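Local coordinates for protein AimR transcriptional regulator (Bacillus phage phi3T, PDB 5ZVV) that activates transcription of the phage aimX locus as a dimer, apparently promoting lytic growth until the arbitrium peptide binds and switches it to an inactive monomer, at residues C140-A145 / F149-M154; V223-F228 / P260-M265; A230-G235 / E264-A269. All coordinates share one frame; numbering follows the deposited sequence.

Overall arrangement
The three contacts illustrate how an all-helical protein is built from local turns and from repeated packing of helix on helix. Contact 1 is local and peripheral, its centre about 21 Å from the centre of the chain: the loop before helix 145-161 meets that helix through one isoleucine methyl, and a backbone hydrogen bond of the helix's first turn completes the contact. Contacts 2 and 3 lie nearer the middle, about 7 and 10 Å from that centre, and both hold helix 224-237 against helix 260-277. They touch through Phe228 and Leu266, and their chemistry shifts along the helix pair from flat rings to aliphatic branches. All three are partly buried.

Contact 1 of 3, residues C140-A145 / F149-M154; sequences CKIKSA and FFSNAM
Ile142 lays its terminal methyl against Ser151, where Ile142 CD1 is 3.6 Å from Ser151 CB and equally near the hydroxyl oxygen. The first torsion sets CG1 beside the backbone N, and the extended second one (chi2 171°) carries CD1 on from the loop after helix 130-139 toward the flank of helix 145-161. The same isoleucine also touches Glu112 and Val116 on helix 108-124, Ser137 at the end of the preceding helix, and Met147 and Leu148, so it fills the angle where three helices come together.

Ser151 presents its methylene to this apolar tip while its polar atom is occupied elsewhere. With chi1 at 62°, OG is placed between its own backbone N and carbonyl carbon and turns back along the helix to hydrogen-bond Met147 O. The methyl thus packs beside CB and OG of a buried serine whose hydroxyl is satisfied by the main chain.

The second link is made by the backbone. Phe149 N donates to Ala145 O over 2.7 Å in an i-to-i+4 bond of the first helical turn, with an N-H...O angle of 152°. Phe149 CB stands 3.6 Å from Ala145 O, but its ring leads away to meet Phe177 and Phe189. Just before this turn, Ser144 occupies the N-cap position and its OG caps Met147 N, while that same hydroxyl and the backbone N of Lys143 both hydrogen-bond the carboxylate of Glu112.

The division of labour is clear: Ser144 OG, Lys143 N and Ser151 OG are tied to the main chain or to Glu112, and the isoleucine supplies the apolar filling. Such chemistry is consistent with a turn held both by the N-cap and by packing against helix 108-124.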
ATOM      1  N   CYS A 140       0.445  13.673  20.480  1.00 49.39           N
ATOM      2  CA  CYS A 140      -0.265  13.361  21.714  1.00 48.68           C
ATOM      3  C   CYS A 140       0.647  12.850  22.823  1.00 47.62           C
ATOM      4  O   CYS A 140       0.215  12.826  23.979  1.00 52.74           O
ATOM      5  CB  CYS A 140      -1.362  12.327  21.444  1.00 44.59           C
ATOM      6  SG  CYS A 140      -2.685  12.882  20.338  1.00 50.99           S
ATOM      7  N   LYS A 141       1.880  12.453  22.505  1.00 44.69           N
ATOM      8  CA  LYS A 141       2.798  11.834  23.465  1.00 48.34           C
ATOM      9  C   LYS A 141       2.107  10.682  24.193  1.00 43.84           C
ATOM     10  O   LYS A 141       1.944  10.679  25.415  1.00 43.75           O
ATOM     11  CB  LYS A 141       3.350  12.870  24.448  1.00 53.62           C
ATOM     12  CG  LYS A 141       4.122  14.004  23.784  1.00 55.41           C
ATOM     13  CD  LYS A 141       4.498  15.098  24.775  1.00 57.39           C
ATOM     14  CE  LYS A 141       5.572  14.634  25.742  1.00 64.06           C
ATOM     15  NZ  LYS A 141       5.990  15.720  26.675  1.00 65.99           N
ATOM     16  N   ILE A 142       1.689   9.696  23.399  1.00 38.70           N
ATOM     17  CA  ILE A 142       0.891   8.586  23.905  1.00 38.15           C
ATOM     18  C   ILE A 142       1.730   7.742  24.854  1.00 33.63           C
ATOM     19  O   ILE A 142       2.819   7.274  24.498  1.00 33.32           O
ATOM     20  CB  ILE A 142       0.348   7.748  22.738  1.00 35.37           C
ATOM     21  CG1 ILE A 142      -0.522   8.621  21.828  1.00 32.81           C
ATOM     22  CG2 ILE A 142      -0.427   6.542  23.252  1.00 33.64           C
ATOM     23  CD1 ILE A 142      -0.923   7.952  20.538  1.00 33.64           C
ATOM     24  N   LYS A 143       1.221   7.541  26.066  1.00 33.21           N
ATOM     25  CA  LYS A 143       1.931   6.818  27.118  1.00 35.01           C
ATOM     26  C   LYS A 143       1.331   5.459  27.434  1.00 32.96           C
ATOM     27  O   LYS A 143       2.071   4.486  27.590  1.00 37.22           O
ATOM     28  CB  LYS A 143       1.959   7.650  28.406  1.00 40.16           C
ATOM     29  CG  LYS A 143       2.368   9.102  28.228  1.00 42.44           C
ATOM     30  CD  LYS A 143       3.856   9.245  27.984  1.00 41.17           C
ATOM     31  CE  LYS A 143       4.292  10.691  28.159  1.00 46.08           C
ATOM     32  NZ  LYS A 143       5.766  10.858  28.015  1.00 57.08           N
ATOM     33  N   SER A 144       0.008   5.371  27.549  1.00 32.02           N
ATOM     34  CA  SER A 144      -0.631   4.121  27.934  1.00 27.35           C
ATOM     35  C   SER A 144      -0.456   3.072  26.847  1.00 26.12           C
ATOM     36  O   SER A 144      -0.474   3.382  25.652  1.00 25.35           O
ATOM     37  CB  SER A 144      -2.119   4.341  28.202  1.00 31.51           C
ATOM     38  OG  SER A 144      -2.821   4.549  26.988  1.00 28.24           O
ATOM     39  N   ALA A 145      -0.289   1.818  27.271  1.00 28.22           N
ATOM     40  CA  ALA A 145      -0.177   0.719  26.318  1.00 28.93           C
ATOM     41  C   ALA A 145      -1.406   0.650  25.418  1.00 25.93           C
ATOM     42  O   ALA A 145      -1.287   0.599  24.187  1.00 27.26           O
ATOM     43  CB  ALA A 145       0.025  -0.598  27.065  1.00 25.11           C
ATOM     44  N   PHE A 149      -1.504   0.837  21.496  1.00 27.42           N
ATOM     45  CA  PHE A 149      -2.090  -0.169  20.623  1.00 25.11           C
ATOM     46  C   PHE A 149      -3.089   0.467  19.664  1.00 24.60           C
ATOM     47  O   PHE A 149      -2.975   0.315  18.440  1.00 26.57           O
ATOM     48  CB  PHE A 149      -2.755  -1.255  21.473  1.00 27.29           C
ATOM     49  CG  PHE A 149      -3.267  -2.430  20.687  1.00 23.58           C
ATOM     50  CD1 PHE A 149      -4.516  -2.395  20.088  1.00 21.75           C
ATOM     51  CD2 PHE A 149      -2.511  -3.583  20.571  1.00 31.97           C
ATOM     52  CE1 PHE A 149      -4.991  -3.477  19.373  1.00 27.80           C
ATOM     53  CE2 PHE A 149      -2.982  -4.672  19.860  1.00 32.83           C
ATOM     54  CZ  PHE A 149      -4.225  -4.615  19.259  1.00 25.71           C
ATOM     55  N   PHE A 150      -4.052   1.224  20.202  1.00 26.28           N
ATOM     56  CA  PHE A 150      -5.195   1.631  19.391  1.00 22.26           C
ATOM     57  C   PHE A 150      -4.814   2.686  18.364  1.00 22.29           C
ATOM     58  O   PHE A 150      -5.379   2.707  17.264  1.00 26.43           O
ATOM     59  CB  PHE A 150      -6.331   2.141  20.279  1.00 20.82           C
ATOM     60  CG  PHE A 150      -7.631   2.321  19.548  1.00 24.47           C
ATOM     61  CD1 PHE A 150      -8.396   1.222  19.190  1.00 21.80           C
ATOM     62  CD2 PHE A 150      -8.084   3.586  19.209  1.00 25.01           C
ATOM     63  CE1 PHE A 150      -9.589   1.380  18.513  1.00 22.65           C
ATOM     64  CE2 PHE A 150      -9.277   3.752  18.533  1.00 22.13           C
ATOM     65  CZ  PHE A 150     -10.031   2.645  18.182  1.00 21.12           C
ATOM     66  N   SER A 151      -3.860   3.560  18.689  1.00 20.73           N
ATOM     67  CA  SER A 151      -3.388   4.524  17.705  1.00 24.77           C
ATOM     68  C   SER A 151      -2.788   3.841  16.485  1.00 28.80           C
ATOM     69  O   SER A 151      -2.640   4.483  15.439  1.00 28.65           O
ATOM     70  CB  SER A 151      -2.363   5.470  18.332  1.00 25.59           C
ATOM     71  OG  SER A 151      -1.227   4.763  18.791  1.00 27.82           O
ATOM     72  N   ASN A 152      -2.442   2.556  16.589  1.00 23.58           N
ATOM     73  CA  ASN A 152      -2.019   1.789  15.426  1.00 25.86           C
ATOM     74  C   ASN A 152      -3.144   0.949  14.839  1.00 28.56           C
ATOM     75  O   ASN A 152      -3.324   0.928  13.616  1.00 22.93           O
ATOM     76  CB  ASN A 152      -0.831   0.896  15.788  1.00 24.32           C
ATOM     77  CG  ASN A 152       0.455   1.683  15.941  1.00 30.97           C
ATOM     78  OD1 ASN A 152       1.057   2.098  14.953  1.00 34.55           O
ATOM     79  ND2 ASN A 152       0.878   1.900  17.181  1.00 36.39           N
ATOM     80  N   ALA A 153      -3.924   0.275  15.691  1.00 26.00           N
ATOM     81  CA  ALA A 153      -5.020  -0.556  15.202  1.00 27.55           C
ATOM     82  C   ALA A 153      -6.055   0.263  14.439  1.00 26.92           C
ATOM     83  O   ALA A 153      -6.656  -0.235  13.479  1.00 26.77           O
ATOM     84  CB  ALA A 153      -5.679  -1.291  16.370  1.00 21.62           C
HETATM   85  N   MSE A 154      -6.270   1.512  14.840  1.00 25.10           N
HETATM   86  CA  MSE A 154      -7.246   2.378  14.186  1.00 24.90           C
HETATM   87  C   MSE A 154      -6.848   2.687  12.750  1.00 29.75           C
HETATM   88  O   MSE A 154      -7.696   3.009  11.919  1.00 25.36           O
HETATM   89  CB  MSE A 154      -7.414   3.683  14.966  1.00 27.16           C
HETATM   90  CG  MSE A 154      -6.258   4.651  14.797  1.00 29.64           C
HETATM   91 SE   MSE A 154      -6.495   6.261  15.864  1.00 40.80          SE
HETATM   92  CE  MSE A 154      -5.100   7.385  15.082  1.00 30.80           C
TER

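Contact 2 of 3, residues V223-F228 / P260-M265; sequences VNRICF and PVHQEM
Helices 224-237 and 260-277 of a TPR-like array meet near their N-terminal ends through Phe228 and His262. The short segments 224-228 and 260-265 run in the same direction, 7° apart, with axes 12.1 Å from each other, a separation bridged by side chains.

Phe228 extends across this gap with CG anti to its backbone N (chi1 170°), and the outer part of its ring lies with one face against His262 CB. The principal contact is a CH-pi interaction: His262 CB stands over that face of the phenyl ring, 3.8 Å from the Phe228 centroid and displaced toward the rim. Beyond it the imidazole lies almost parallel to the phenyl ring, the planes inclined by 15°, yet the two are slid so far that they barely overlap; Phe228 CD2 sits over the imidazole face, near its rim. The far end of the phenyl ring reaches the main chain, bringing Phe228 CZ within 3.1 Å of His262 O. At the ring's edge, Met265 CB is 4.2 Å from Phe228 CZ.

Arg225 adds a lighter contact about one helical turn earlier, Arg225 CG being 4.1 Å from His262 CE1. Its chain then bends away and NE hydrogen-bonds Ile88 O, so aliphatic carbon rather than charge faces the imidazole. Phe229 also meets that imidazole, edge to face, and Asn259 OD1 accepts a hydrogen bond from His262 N.

With helix 243-252 intervening in sequence, this parallel pairing of alternate helices is typical of TPR-like helical-hairpin repeats, consistent with the protein's family.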
ATOM      1  N   VAL A 223     -20.607  -8.308  21.385  1.00 20.75           N
ATOM      2  CA  VAL A 223     -21.029  -7.072  20.738  1.00 23.92           C
ATOM      3  C   VAL A 223     -21.793  -7.418  19.469  1.00 25.32           C
ATOM      4  O   VAL A 223     -21.343  -8.245  18.664  1.00 18.89           O
ATOM      5  CB  VAL A 223     -19.816  -6.178  20.443  1.00 19.25           C
ATOM      6  CG1 VAL A 223     -20.222  -4.982  19.583  1.00 21.10           C
ATOM      7  CG2 VAL A 223     -19.182  -5.706  21.740  1.00 21.37           C
ATOM      8  N   ASN A 224     -22.959  -6.788  19.288  1.00 22.83           N
ATOM      9  CA  ASN A 224     -23.829  -7.141  18.170  1.00 23.45           C
ATOM     10  C   ASN A 224     -23.156  -6.877  16.828  1.00 19.29           C
ATOM     11  O   ASN A 224     -23.271  -7.687  15.902  1.00 20.87           O
ATOM     12  CB  ASN A 224     -25.153  -6.379  18.265  1.00 21.84           C
ATOM     13  CG  ASN A 224     -26.058  -6.913  19.361  1.00 20.17           C
ATOM     14  OD1 ASN A 224     -26.632  -6.151  20.137  1.00 23.10           O
ATOM     15  ND2 ASN A 224     -26.184  -8.232  19.430  1.00 26.13           N
ATOM     16  N   ARG A 225     -22.448  -5.751  16.703  1.00 20.66           N
ATOM     17  CA  ARG A 225     -21.790  -5.428  15.440  1.00 22.14           C
ATOM     18  C   ARG A 225     -20.744  -6.480  15.082  1.00 21.09           C
ATOM     19  O   ARG A 225     -20.702  -6.975  13.945  1.00 22.83           O
ATOM     20  CB  ARG A 225     -21.162  -4.032  15.523  1.00 20.04           C
ATOM     21  CG  ARG A 225     -20.497  -3.543  14.235  1.00 25.02           C
ATOM     22  CD  ARG A 225     -19.023  -3.956  14.157  1.00 35.75           C
ATOM     23  NE  ARG A 225     -18.175  -3.111  14.987  1.00 34.17           N
ATOM     24  CZ  ARG A 225     -17.304  -2.233  14.504  1.00 33.83           C
ATOM     25  NH1 ARG A 225     -16.580  -1.494  15.331  1.00 30.77           N
ATOM     26  NH2 ARG A 225     -17.156  -2.103  13.193  1.00 34.36           N
ATOM     27  N   ILE A 226     -19.890  -6.831  16.048  1.00 21.33           N
ATOM     28  CA  ILE A 226     -18.829  -7.804  15.805  1.00 16.59           C
ATOM     29  C   ILE A 226     -19.416  -9.128  15.335  1.00 17.19           C
ATOM     30  O   ILE A 226     -19.002  -9.681  14.310  1.00 17.83           O
ATOM     31  CB  ILE A 226     -17.970  -7.989  17.069  1.00 21.23           C
ATOM     32  CG1 ILE A 226     -17.194  -6.706  17.390  1.00 18.22           C
ATOM     33  CG2 ILE A 226     -17.022  -9.182  16.913  1.00 22.75           C
ATOM     34  CD1 ILE A 226     -16.171  -6.321  16.339  1.00 19.60           C
ATOM     35  N   CYS A 227     -20.396  -9.653  16.073  1.00 19.82           N
ATOM     36  CA  CYS A 227     -20.951 -10.957  15.728  1.00 21.24           C
ATOM     37  C   CYS A 227     -21.703 -10.908  14.405  1.00 20.61           C
ATOM     38  O   CYS A 227     -21.643 -11.859  13.615  1.00 22.40           O
ATOM     39  CB  CYS A 227     -21.862 -11.452  16.849  1.00 23.04           C
ATOM     40  SG  CYS A 227     -21.005 -11.781  18.400  1.00 23.39           S
ATOM     41  N   PHE A 228     -22.413  -9.805  14.147  1.00 24.27           N
ATOM     42  CA  PHE A 228     -23.114  -9.650  12.877  1.00 21.34           C
ATOM     43  C   PHE A 228     -22.145  -9.734  11.705  1.00 20.08           C
ATOM     44  O   PHE A 228     -22.339 -10.530  10.779  1.00 19.12           O
ATOM     45  CB  PHE A 228     -23.882  -8.326  12.848  1.00 20.77           C
ATOM     46  CG  PHE A 228     -24.425  -7.979  11.490  1.00 21.30           C
ATOM     47  CD1 PHE A 228     -25.577  -8.585  11.015  1.00 22.03           C
ATOM     48  CD2 PHE A 228     -23.775  -7.061  10.683  1.00 21.23           C
ATOM     49  CE1 PHE A 228     -26.070  -8.281   9.762  1.00 16.57           C
ATOM     50  CE2 PHE A 228     -24.267  -6.750   9.428  1.00 19.09           C
ATOM     51  CZ  PHE A 228     -25.413  -7.362   8.968  1.00 17.35           C
ATOM     52  N   PRO A 260     -31.475  -0.709  10.571  1.00 22.97           N
ATOM     53  CA  PRO A 260     -31.852  -1.093   9.196  1.00 22.23           C
ATOM     54  C   PRO A 260     -30.679  -1.209   8.240  1.00 23.14           C
ATOM     55  O   PRO A 260     -30.798  -1.911   7.230  1.00 20.46           O
ATOM     56  CB  PRO A 260     -32.822   0.022   8.768  1.00 28.48           C
ATOM     57  CG  PRO A 260     -32.576   1.151   9.718  1.00 33.66           C
ATOM     58  CD  PRO A 260     -32.160   0.515  11.008  1.00 28.94           C
ATOM     59  N   VAL A 261     -29.547  -0.564   8.524  1.00 23.77           N
ATOM     60  CA  VAL A 261     -28.401  -0.652   7.620  1.00 19.71           C
ATOM     61  C   VAL A 261     -27.830  -2.067   7.617  1.00 24.83           C
ATOM     62  O   VAL A 261     -27.621  -2.673   6.557  1.00 26.54           O
ATOM     63  CB  VAL A 261     -27.336   0.391   8.004  1.00 25.70           C
ATOM     64  CG1 VAL A 261     -26.042   0.131   7.250  1.00 26.26           C
ATOM     65  CG2 VAL A 261     -27.848   1.799   7.718  1.00 30.38           C
ATOM     66  N   HIS A 262     -27.570  -2.615   8.806  1.00 24.46           N
ATOM     67  CA  HIS A 262     -27.127  -4.002   8.895  1.00 23.11           C
ATOM     68  C   HIS A 262     -28.194  -4.955   8.378  1.00 19.93           C
ATOM     69  O   HIS A 262     -27.866  -5.983   7.775  1.00 19.21           O
ATOM     70  CB  HIS A 262     -26.754  -4.339  10.337  1.00 16.16           C
ATOM     71  CG  HIS A 262     -25.553  -3.597  10.833  1.00 22.97           C
ATOM     72  ND1 HIS A 262     -25.179  -3.580  12.159  1.00 22.81           N
ATOM     73  CD2 HIS A 262     -24.636  -2.848  10.174  1.00 21.38           C
ATOM     74  CE1 HIS A 262     -24.087  -2.851  12.298  1.00 25.62           C
ATOM     75  NE2 HIS A 262     -23.739  -2.392  11.109  1.00 24.68           N
ATOM     76  N   GLN A 263     -29.471  -4.624   8.588  1.00 22.35           N
ATOM     77  CA  GLN A 263     -30.543  -5.475   8.083  1.00 19.78           C
ATOM     78  C   GLN A 263     -30.516  -5.548   6.563  1.00 20.17           C
ATOM     79  O   GLN A 263     -30.680  -6.627   5.985  1.00 20.60           O
ATOM     80  CB  GLN A 263     -31.902  -4.965   8.563  1.00 22.87           C
ATOM     81  CG  GLN A 263     -33.050  -5.909   8.232  1.00 19.62           C
ATOM     82  CD  GLN A 263     -32.945  -7.234   8.975  1.00 23.49           C
ATOM     83  OE1 GLN A 263     -32.929  -7.268  10.205  1.00 22.81           O
ATOM     84  NE2 GLN A 263     -32.872  -8.333   8.227  1.00 22.17           N
ATOM     85  N   GLU A 264     -30.309  -4.409   5.895  1.00 22.33           N
ATOM     86  CA  GLU A 264     -30.254  -4.414   4.439  1.00 23.89           C
ATOM     87  C   GLU A 264     -28.962  -5.031   3.925  1.00 16.49           C
ATOM     88  O   GLU A 264     -28.935  -5.560   2.808  1.00 17.67           O
ATOM     89  CB  GLU A 264     -30.423  -2.994   3.896  1.00 23.56           C
ATOM     90  CG  GLU A 264     -31.851  -2.482   3.974  1.00 24.26           C
ATOM     91  CD  GLU A 264     -32.042  -1.165   3.247  1.00 27.75           C
ATOM     92  OE1 GLU A 264     -31.034  -0.562   2.823  1.00 31.89           O
ATOM     93  OE2 GLU A 264     -33.204  -0.732   3.100  1.00 32.34           O
HETATM   94  N   MSE A 265     -27.890  -4.979   4.710  1.00 19.79           N
HETATM   95  CA  MSE A 265     -26.677  -5.705   4.336  1.00 22.13           C
HETATM   96  C   MSE A 265     -26.921  -7.210   4.378  1.00 17.93           C
HETATM   97  O   MSE A 265     -26.526  -7.937   3.467  1.00 18.35           O
HETATM   98  CB  MSE A 265     -25.513  -5.331   5.248  1.00 15.14           C
HETATM   99  CG  MSE A 265     -24.980  -3.940   5.005  1.00 22.92           C
HETATM  100 SE   MSE A 265     -23.560  -3.508   6.258  1.00 41.67          SE
HETATM  101  CE  MSE A 265     -23.198  -1.674   5.684  1.00 31.77           C
TER

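Contact 3 of 3, residues A230-G235 / E264-A269; sequences AYLTIG and EMLDGA
Leu232 points one branch of its isobutyl group into the angle between Leu266 and Ala269, residues three apart and therefore on the same side of helix 260-277. One methyl does the touching: Leu232 CD1 is 3.9 Å from Ala269 CB and 4.1 Å from Leu266 CD1.

The two leucines share the same conformation, with chi2 65° in each, but they come from facing helices and lie at a slant to each other, methyl to methyl. With CG anti to the backbone N, each sends its CD1 toward the facing helix. Ala269 is oriented differently: its CB points toward helix 224-237 and meets the Leu232 methyl directly. The main chain comes near as well, Met265 O lying 4.4 Å from Leu232 CD1. The contact is thus purely apolar between side chains, along segment axes inclined by 14°.

Tyr250 of helix 243-252 touches both Leu266 and Ala269, extending the apolar packing to the helix that lies between the pair in sequence. Elsewhere on helix 224-237, Ala230 and Thr233 pack against helices 184-203 and 207-220, placing this segment between the preceding helical layer and helix 260-277.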
ATOM      1  N   ALA A 230     -19.248 -10.981  11.746  1.00 17.13           N
ATOM      2  CA  ALA A 230     -18.573 -12.272  11.763  1.00 19.48           C
ATOM      3  C   ALA A 230     -19.386 -13.326  11.016  1.00 18.18           C
ATOM      4  O   ALA A 230     -18.856 -14.029  10.146  1.00 19.13           O
ATOM      5  CB  ALA A 230     -18.310 -12.705  13.202  1.00 17.36           C
ATOM      6  N   TYR A 231     -20.678 -13.450  11.343  1.00 17.58           N
ATOM      7  CA  TYR A 231     -21.523 -14.399  10.619  1.00 19.66           C
ATOM      8  C   TYR A 231     -21.714 -13.983   9.167  1.00 18.01           C
ATOM      9  O   TYR A 231     -21.817 -14.842   8.283  1.00 21.47           O
ATOM     10  CB  TYR A 231     -22.874 -14.549  11.321  1.00 18.72           C
ATOM     11  CG  TYR A 231     -22.803 -15.416  12.553  1.00 19.57           C
ATOM     12  CD1 TYR A 231     -22.560 -16.781  12.446  1.00 20.15           C
ATOM     13  CD2 TYR A 231     -22.968 -14.875  13.821  1.00 20.25           C
ATOM     14  CE1 TYR A 231     -22.488 -17.584  13.567  1.00 23.20           C
ATOM     15  CE2 TYR A 231     -22.896 -15.670  14.950  1.00 26.27           C
ATOM     16  CZ  TYR A 231     -22.655 -17.024  14.816  1.00 25.04           C
ATOM     17  OH  TYR A 231     -22.581 -17.822  15.934  1.00 26.40           O
ATOM     18  N   LEU A 232     -21.762 -12.675   8.907  1.00 20.04           N
ATOM     19  CA  LEU A 232     -21.760 -12.188   7.534  1.00 18.77           C
ATOM     20  C   LEU A 232     -20.523 -12.672   6.787  1.00 20.06           C
ATOM     21  O   LEU A 232     -20.616 -13.121   5.637  1.00 23.10           O
ATOM     22  CB  LEU A 232     -21.835 -10.660   7.532  1.00 23.25           C
ATOM     23  CG  LEU A 232     -22.310  -9.959   6.262  1.00 26.31           C
ATOM     24  CD1 LEU A 232     -23.759 -10.319   5.967  1.00 25.07           C
ATOM     25  CD2 LEU A 232     -22.141  -8.449   6.396  1.00 26.83           C
ATOM     26  N   THR A 233     -19.356 -12.611   7.437  1.00 19.40           N
ATOM     27  CA  THR A 233     -18.123 -13.047   6.787  1.00 20.48           C
ATOM     28  C   THR A 233     -18.118 -14.553   6.551  1.00 18.14           C
ATOM     29  O   THR A 233     -17.707 -15.013   5.481  1.00 17.33           O
ATOM     30  CB  THR A 233     -16.907 -12.636   7.621  1.00 20.27           C
ATOM     31  OG1 THR A 233     -16.871 -11.209   7.749  1.00 20.50           O
ATOM     32  CG2 THR A 233     -15.620 -13.104   6.954  1.00 23.11           C
ATOM     33  N   ILE A 234     -18.564 -15.337   7.537  1.00 17.17           N
ATOM     34  CA  ILE A 234     -18.612 -16.790   7.369  1.00 20.98           C
ATOM     35  C   ILE A 234     -19.512 -17.157   6.193  1.00 22.85           C
ATOM     36  O   ILE A 234     -19.115 -17.897   5.275  1.00 23.42           O
ATOM     37  CB  ILE A 234     -19.078 -17.462   8.675  1.00 21.64           C
ATOM     38  CG1 ILE A 234     -18.019 -17.291   9.769  1.00 23.78           C
ATOM     39  CG2 ILE A 234     -19.397 -18.939   8.449  1.00 19.38           C
ATOM     40  CD1 ILE A 234     -18.453 -17.782  11.134  1.00 18.44           C
ATOM     41  N   GLY A 235     -20.738 -16.625   6.198  1.00 21.95           N
ATOM     42  CA  GLY A 235     -21.633 -16.852   5.078  1.00 20.88           C
ATOM     43  C   GLY A 235     -21.013 -16.457   3.754  1.00 16.66           C
ATOM     44  O   GLY A 235     -21.187 -17.145   2.747  1.00 20.64           O
ATOM     45  N   GLU A 264     -30.309  -4.409   5.895  1.00 22.33           N
ATOM     46  CA  GLU A 264     -30.254  -4.414   4.439  1.00 23.89           C
ATOM     47  C   GLU A 264     -28.962  -5.031   3.925  1.00 16.49           C
ATOM     48  O   GLU A 264     -28.935  -5.560   2.808  1.00 17.67           O
ATOM     49  CB  GLU A 264     -30.423  -2.994   3.896  1.00 23.56           C
ATOM     50  CG  GLU A 264     -31.851  -2.482   3.974  1.00 24.26           C
ATOM     51  CD  GLU A 264     -32.042  -1.165   3.247  1.00 27.75           C
ATOM     52  OE1 GLU A 264     -31.034  -0.562   2.823  1.00 31.89           O
ATOM     53  OE2 GLU A 264     -33.204  -0.732   3.100  1.00 32.34           O
HETATM   54  N   MSE A 265     -27.890  -4.979   4.710  1.00 19.79           N
HETATM   55  CA  MSE A 265     -26.677  -5.705   4.336  1.00 22.13           C
HETATM   56  C   MSE A 265     -26.921  -7.210   4.378  1.00 17.93           C
HETATM   57  O   MSE A 265     -26.526  -7.937   3.467  1.00 18.35           O
HETATM   58  CB  MSE A 265     -25.513  -5.331   5.248  1.00 15.14           C
HETATM   59  CG  MSE A 265     -24.980  -3.940   5.005  1.00 22.92           C
HETATM   60 SE   MSE A 265     -23.560  -3.508   6.258  1.00 41.67          SE
HETATM   61  CE  MSE A 265     -23.198  -1.674   5.684  1.00 31.77           C
ATOM     62  N   LEU A 266     -27.591  -7.672   5.437  1.00 20.23           N
ATOM     63  CA  LEU A 266     -27.881  -9.097   5.568  1.00 20.63           C
ATOM     64  C   LEU A 266     -28.840  -9.564   4.479  1.00 20.88           C
ATOM     65  O   LEU A 266     -28.593 -10.575   3.805  1.00 18.03           O
ATOM     66  CB  LEU A 266     -28.460  -9.384   6.952  1.00 17.76           C
ATOM     67  CG  LEU A 266     -28.734 -10.863   7.221  1.00 20.09           C
ATOM     68  CD1 LEU A 266     -27.426 -11.625   7.220  1.00 20.56           C
ATOM     69  CD2 LEU A 266     -29.474 -11.048   8.532  1.00 20.11           C
ATOM     70  N   ASP A 267     -29.950  -8.839   4.303  1.00 17.59           N
ATOM     71  CA  ASP A 267     -30.881  -9.135   3.222  1.00 19.15           C
ATOM     72  C   ASP A 267     -30.170  -9.147   1.878  1.00 17.45           C
ATOM     73  O   ASP A 267     -30.462  -9.987   1.024  1.00 19.60           O
ATOM     74  CB  ASP A 267     -32.017  -8.107   3.195  1.00 21.29           C
ATOM     75  CG  ASP A 267     -32.894  -8.159   4.431  1.00 22.93           C
ATOM     76  OD1 ASP A 267     -32.826  -9.151   5.184  1.00 21.59           O
ATOM     77  OD2 ASP A 267     -33.672  -7.200   4.635  1.00 29.67           O
ATOM     78  N   GLY A 268     -29.237  -8.216   1.671  1.00 19.73           N
ATOM     79  CA  GLY A 268     -28.481  -8.209   0.430  1.00 17.33           C
ATOM     80  C   GLY A 268     -27.591  -9.428   0.279  1.00 18.90           C
ATOM     81  O   GLY A 268     -27.432  -9.960  -0.824  1.00 18.13           O
ATOM     82  N   ALA A 269     -26.998  -9.889   1.382  1.00 16.75           N
ATOM     83  CA  ALA A 269     -26.190 -11.103   1.328  1.00 18.85           C
ATOM     84  C   ALA A 269     -27.040 -12.305   0.937  1.00 21.16           C
ATOM     85  O   ALA A 269     -26.631 -13.120   0.098  1.00 19.61           O
ATOM     86  CB  ALA A 269     -25.507 -11.345   2.674  1.00 15.99           C
TER